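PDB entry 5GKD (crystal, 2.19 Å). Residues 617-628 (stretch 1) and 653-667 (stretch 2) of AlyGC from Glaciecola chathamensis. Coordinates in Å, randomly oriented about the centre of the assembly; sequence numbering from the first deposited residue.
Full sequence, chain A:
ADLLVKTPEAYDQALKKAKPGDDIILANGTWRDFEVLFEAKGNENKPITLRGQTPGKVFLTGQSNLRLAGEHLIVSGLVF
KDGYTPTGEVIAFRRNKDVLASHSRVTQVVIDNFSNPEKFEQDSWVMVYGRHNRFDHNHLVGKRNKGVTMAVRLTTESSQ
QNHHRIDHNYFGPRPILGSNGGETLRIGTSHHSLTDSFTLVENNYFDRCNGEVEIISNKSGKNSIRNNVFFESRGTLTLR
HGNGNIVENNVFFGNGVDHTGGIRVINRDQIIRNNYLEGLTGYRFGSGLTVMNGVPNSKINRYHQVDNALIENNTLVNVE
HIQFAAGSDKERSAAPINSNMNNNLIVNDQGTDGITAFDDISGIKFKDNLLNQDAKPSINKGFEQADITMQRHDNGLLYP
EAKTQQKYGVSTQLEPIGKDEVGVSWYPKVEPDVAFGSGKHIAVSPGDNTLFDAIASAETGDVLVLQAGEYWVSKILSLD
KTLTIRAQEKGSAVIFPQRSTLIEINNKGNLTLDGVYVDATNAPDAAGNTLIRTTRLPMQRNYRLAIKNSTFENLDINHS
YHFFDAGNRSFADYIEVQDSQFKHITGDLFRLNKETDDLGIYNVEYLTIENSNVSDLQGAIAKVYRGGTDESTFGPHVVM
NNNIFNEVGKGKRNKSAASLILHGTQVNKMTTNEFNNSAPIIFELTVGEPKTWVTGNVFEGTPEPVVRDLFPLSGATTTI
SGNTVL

Stretch 1 (617-628) LQGAIAKVYRGG
Stretch 2 (653-667) RNKSAASLILHGTQV

The apolar centre of the contact lies on the sheet face that carries Ala622, Val624, Leu660 and Leu662. Val624 CG1 packs 3.4 Å from Leu662 CD2 (Leu662 m, t), and its CG2 approaches Thr665 CG2 to 3.3 Å; Val624 chi1 is 3°, between wells. Leu660 (t, p) brings CD1 to 3.6 Å from Ala622 CB.

These side chains ride on two parallel strands, one running through Ala622 to Tyr625, the other 660-663, whose N-to-C directions lie 7° apart and whose axes approach to 5.0 Å. Lys623 pairs with Ile661, Val624 with Leu662 and Tyr625 with His663, at CA-CA distances of 5.0, 5.2 and 4.7 Å; phi is -116° to -137° and psi 109° to 133° in these six residues. As parallel pairing requires, Val624 bonds to the residues flanking its partner: Val624 N donates to Ile661 O (3.1 Å), and Val624 O accepts from His663 N (3.0 Å, nearly linear). The ladder runs on with Ile661 N to Ala622 O (3.1 Å) and Arg626 N to His663 O (2.8 Å); before it, Ile621 N reaches Ser659 O (2.8 Å).

On the other face, Tyr625 and His663, both t at chi1, stack face to face, centroids 4.2 Å apart and planes at 28°. A water bridges His663 NE2 and Gly628 N, 3.0 Å from each.

At the polar edge, past the Tyr625-His663 pair, Arg626 (t, t, p), which bends at chi3, donates from NE to Gly664 O (2.9 Å), while Gln666 NE2 lies over its guanidinium, 3.5 Å from Arg626 CZ. Gly664 has phi/psi 71°/15°; a CB there would fall 2.0 Å from Arg626 O. At the opposite end, Lys623 (m, t, t, t) extends NZ to Asn654 OD1 (2.9 Å). Within the type I turn Asn654-Ala657, Ser656 OG also donates to Asn654 OD1 (2.6 Å); just past it, Ala658 O accepts from Asn654 ND2 (2.7 Å).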

# COMPACT_ATOMS: atom_id res chain seq x y z
N LEU A 617 -13.88 19.86 13.25
CA LEU A 617 -13.27 18.76 12.51
C LEU A 617 -14.15 18.49 11.31
O LEU A 617 -15.30 18.07 11.46
CB LEU A 617 -13.14 17.52 13.40
CG LEU A 617 -12.88 16.13 12.79
CD1 LEU A 617 -11.46 16.03 12.30
CD2 LEU A 617 -13.16 15.01 13.81
N GLN A 618 -13.62 18.71 10.10
CA GLN A 618 -14.47 18.52 8.93
C GLN A 618 -14.79 17.04 8.70
O GLN A 618 -15.89 16.72 8.22
CB GLN A 618 -13.81 19.12 7.69
CG GLN A 618 -13.51 20.60 7.78
CD GLN A 618 -14.69 21.39 8.27
OE1 GLN A 618 -15.70 21.48 7.57
NE2 GLN A 618 -14.59 21.94 9.48
N GLY A 619 -13.88 16.15 9.04
CA GLY A 619 -14.05 14.73 8.79
C GLY A 619 -14.63 14.01 9.98
O GLY A 619 -15.19 14.62 10.90
N ALA A 620 -14.48 12.70 9.99
CA ALA A 620 -15.01 11.91 11.08
C ALA A 620 -14.00 11.80 12.22
O ALA A 620 -12.79 11.79 12.00
CB ALA A 620 -15.41 10.51 10.61
N ILE A 621 -14.54 11.73 13.44
CA ILE A 621 -13.77 11.27 14.59
C ILE A 621 -13.06 9.96 14.28
O ILE A 621 -11.87 9.78 14.57
CB ILE A 621 -14.71 11.10 15.80
CG1 ILE A 621 -15.41 12.42 16.13
CG2 ILE A 621 -13.96 10.51 16.99
CD1 ILE A 621 -16.65 12.24 17.00
N ALA A 622 -13.78 9.00 13.70
CA ALA A 622 -13.20 7.71 13.39
C ALA A 622 -14.01 7.06 12.28
O ALA A 622 -15.24 7.13 12.28
CB ALA A 622 -13.16 6.79 14.61
N LYS A 623 -13.30 6.46 11.33
CA LYS A 623 -13.89 5.59 10.33
C LYS A 623 -13.21 4.25 10.53
O LYS A 623 -12.00 4.13 10.30
CB LYS A 623 -13.67 6.11 8.91
CG LYS A 623 -13.90 7.60 8.74
CD LYS A 623 -13.88 7.98 7.27
CE LYS A 623 -14.54 9.34 7.07
NZ LYS A 623 -14.59 9.77 5.67
N VAL A 624 -13.94 3.25 11.00
CA VAL A 624 -13.31 1.97 11.26
C VAL A 624 -14.14 0.86 10.62
O VAL A 624 -15.37 0.86 10.71
CB VAL A 624 -13.03 1.74 12.76
CG1 VAL A 624 -13.55 2.86 13.62
CG2 VAL A 624 -13.46 0.41 13.20
N TYR A 625 -13.46 -0.02 9.89
CA TYR A 625 -14.11 -0.90 8.93
C TYR A 625 -13.55 -2.31 9.04
O TYR A 625 -12.33 -2.50 9.04
CB TYR A 625 -13.92 -0.34 7.51
CG TYR A 625 -14.63 -1.11 6.43
CD1 TYR A 625 -14.05 -2.25 5.86
CD2 TYR A 625 -15.85 -0.69 5.94
CE1 TYR A 625 -14.69 -2.95 4.87
CE2 TYR A 625 -16.49 -1.37 4.95
CZ TYR A 625 -15.92 -2.50 4.41
OH TYR A 625 -16.59 -3.17 3.43
N ARG A 626 -14.44 -3.28 9.15
CA ARG A 626 -14.08 -4.70 9.05
C ARG A 626 -15.15 -5.34 8.19
O ARG A 626 -16.30 -5.50 8.64
CB ARG A 626 -14.00 -5.38 10.43
CG ARG A 626 -13.66 -6.88 10.36
CD ARG A 626 -13.78 -7.58 11.73
NE ARG A 626 -15.16 -7.66 12.22
CZ ARG A 626 -15.92 -8.75 12.15
NH1 ARG A 626 -15.42 -9.86 11.63
NH2 ARG A 626 -17.17 -8.73 12.60
N GLY A 627 -14.80 -5.69 6.97
CA GLY A 627 -15.78 -6.18 6.02
C GLY A 627 -15.76 -7.68 5.81
O GLY A 627 -14.78 -8.38 6.09
N GLY A 628 -16.87 -8.17 5.28
CA GLY A 628 -17.05 -9.58 5.04
C GLY A 628 -17.83 -10.25 6.15
O GLY A 628 -18.50 -9.63 6.97
N ARG A 653 -16.02 16.98 2.04
CA ARG A 653 -15.21 15.88 1.55
C ARG A 653 -15.37 14.61 2.37
O ARG A 653 -14.79 13.58 2.01
CB ARG A 653 -13.74 16.30 1.49
CG ARG A 653 -13.51 17.42 0.50
CD ARG A 653 -12.06 17.82 0.40
NE ARG A 653 -11.96 19.14 -0.21
CZ ARG A 653 -11.76 19.36 -1.50
NH1 ARG A 653 -11.62 18.33 -2.33
NH2 ARG A 653 -11.70 20.59 -1.96
N ASN A 654 -16.17 14.64 3.44
CA ASN A 654 -16.44 13.47 4.28
C ASN A 654 -17.56 12.69 3.61
O ASN A 654 -18.74 12.96 3.79
CB ASN A 654 -16.80 13.90 5.70
CG ASN A 654 -17.10 12.72 6.62
OD1 ASN A 654 -16.81 11.57 6.30
ND2 ASN A 654 -17.69 13.02 7.77
N LYS A 655 -17.17 11.69 2.81
CA LYS A 655 -18.17 10.94 2.05
C LYS A 655 -19.11 10.16 2.95
O LYS A 655 -20.24 9.88 2.55
CB LYS A 655 -17.48 10.02 1.05
CG LYS A 655 -16.73 10.76 -0.04
CD LYS A 655 -15.87 9.83 -0.88
CE LYS A 655 -14.82 10.63 -1.63
NZ LYS A 655 -14.34 9.93 -2.85
N SER A 656 -18.68 9.82 4.17
CA SER A 656 -19.53 9.10 5.12
C SER A 656 -20.70 9.95 5.60
O SER A 656 -21.70 9.39 6.07
CB SER A 656 -18.72 8.64 6.33
OG SER A 656 -18.37 9.73 7.19
N ALA A 657 -20.58 11.28 5.52
CA ALA A 657 -21.52 12.20 6.15
C ALA A 657 -21.82 11.78 7.59
O ALA A 657 -22.95 11.86 8.07
CB ALA A 657 -22.81 12.32 5.34
N ALA A 658 -20.78 11.32 8.29
CA ALA A 658 -20.91 10.89 9.67
C ALA A 658 -19.82 11.53 10.51
O ALA A 658 -18.75 11.88 10.00
CB ALA A 658 -20.83 9.36 9.80
N SER A 659 -20.10 11.70 11.80
CA SER A 659 -19.04 12.04 12.74
C SER A 659 -18.29 10.81 13.20
O SER A 659 -17.20 10.94 13.76
CB SER A 659 -19.62 12.75 13.97
OG SER A 659 -20.54 11.90 14.64
N LEU A 660 -18.87 9.64 12.97
CA LEU A 660 -18.33 8.37 13.41
C LEU A 660 -19.00 7.30 12.57
O LEU A 660 -20.23 7.21 12.57
CB LEU A 660 -18.62 8.17 14.89
CG LEU A 660 -18.00 7.04 15.69
CD1 LEU A 660 -16.50 7.23 15.80
CD2 LEU A 660 -18.61 7.04 17.07
N ILE A 661 -18.24 6.52 11.81
CA ILE A 661 -18.87 5.46 11.02
C ILE A 661 -18.17 4.15 11.32
O ILE A 661 -16.96 4.01 11.13
CB ILE A 661 -18.92 5.76 9.51
CG1 ILE A 661 -19.62 4.60 8.80
CG2 ILE A 661 -17.55 6.02 8.94
CD1 ILE A 661 -20.03 4.90 7.41
N LEU A 662 -18.95 3.19 11.81
CA LEU A 662 -18.43 1.95 12.38
C LEU A 662 -19.06 0.78 11.62
O LEU A 662 -20.26 0.51 11.76
CB LEU A 662 -18.74 1.89 13.87
CG LEU A 662 -18.27 3.12 14.66
CD1 LEU A 662 -18.54 2.97 16.15
CD2 LEU A 662 -16.80 3.32 14.45
N HIS A 663 -18.24 0.10 10.82
CA HIS A 663 -18.67 -1.02 9.99
C HIS A 663 -17.96 -2.28 10.46
O HIS A 663 -16.73 -2.37 10.41
CB HIS A 663 -18.39 -0.72 8.51
CG HIS A 663 -18.79 -1.82 7.58
ND1 HIS A 663 -19.62 -1.60 6.50
CD2 HIS A 663 -18.45 -3.13 7.54
CE1 HIS A 663 -19.79 -2.74 5.84
NE2 HIS A 663 -19.09 -3.68 6.45
N GLY A 664 -18.74 -3.27 10.90
CA GLY A 664 -18.20 -4.52 11.36
C GLY A 664 -17.47 -4.46 12.69
O GLY A 664 -16.73 -5.39 13.00
N THR A 665 -17.64 -3.40 13.48
CA THR A 665 -17.09 -3.38 14.83
C THR A 665 -17.95 -4.23 15.76
O THR A 665 -19.18 -4.17 15.73
CB THR A 665 -16.99 -1.96 15.36
OG1 THR A 665 -18.28 -1.34 15.29
CG2 THR A 665 -16.03 -1.18 14.52
N GLN A 666 -17.29 -5.03 16.58
CA GLN A 666 -17.92 -6.09 17.35
C GLN A 666 -18.34 -5.65 18.74
O GLN A 666 -19.27 -6.23 19.31
CB GLN A 666 -16.95 -7.27 17.44
CG GLN A 666 -16.40 -7.66 16.05
CD GLN A 666 -16.05 -9.12 15.95
OE1 GLN A 666 -16.83 -9.98 16.36
NE2 GLN A 666 -14.87 -9.41 15.42
N VAL A 667 -17.69 -4.64 19.31
CA VAL A 667 -18.07 -4.08 20.59
C VAL A 667 -18.08 -2.56 20.45
O VAL A 667 -17.05 -1.95 20.14
CB VAL A 667 -17.12 -4.51 21.72
CG1 VAL A 667 -17.46 -3.75 23.00
CG2 VAL A 667 -17.20 -6.03 21.94
O HOH W 1 -19.27 -6.38 5.12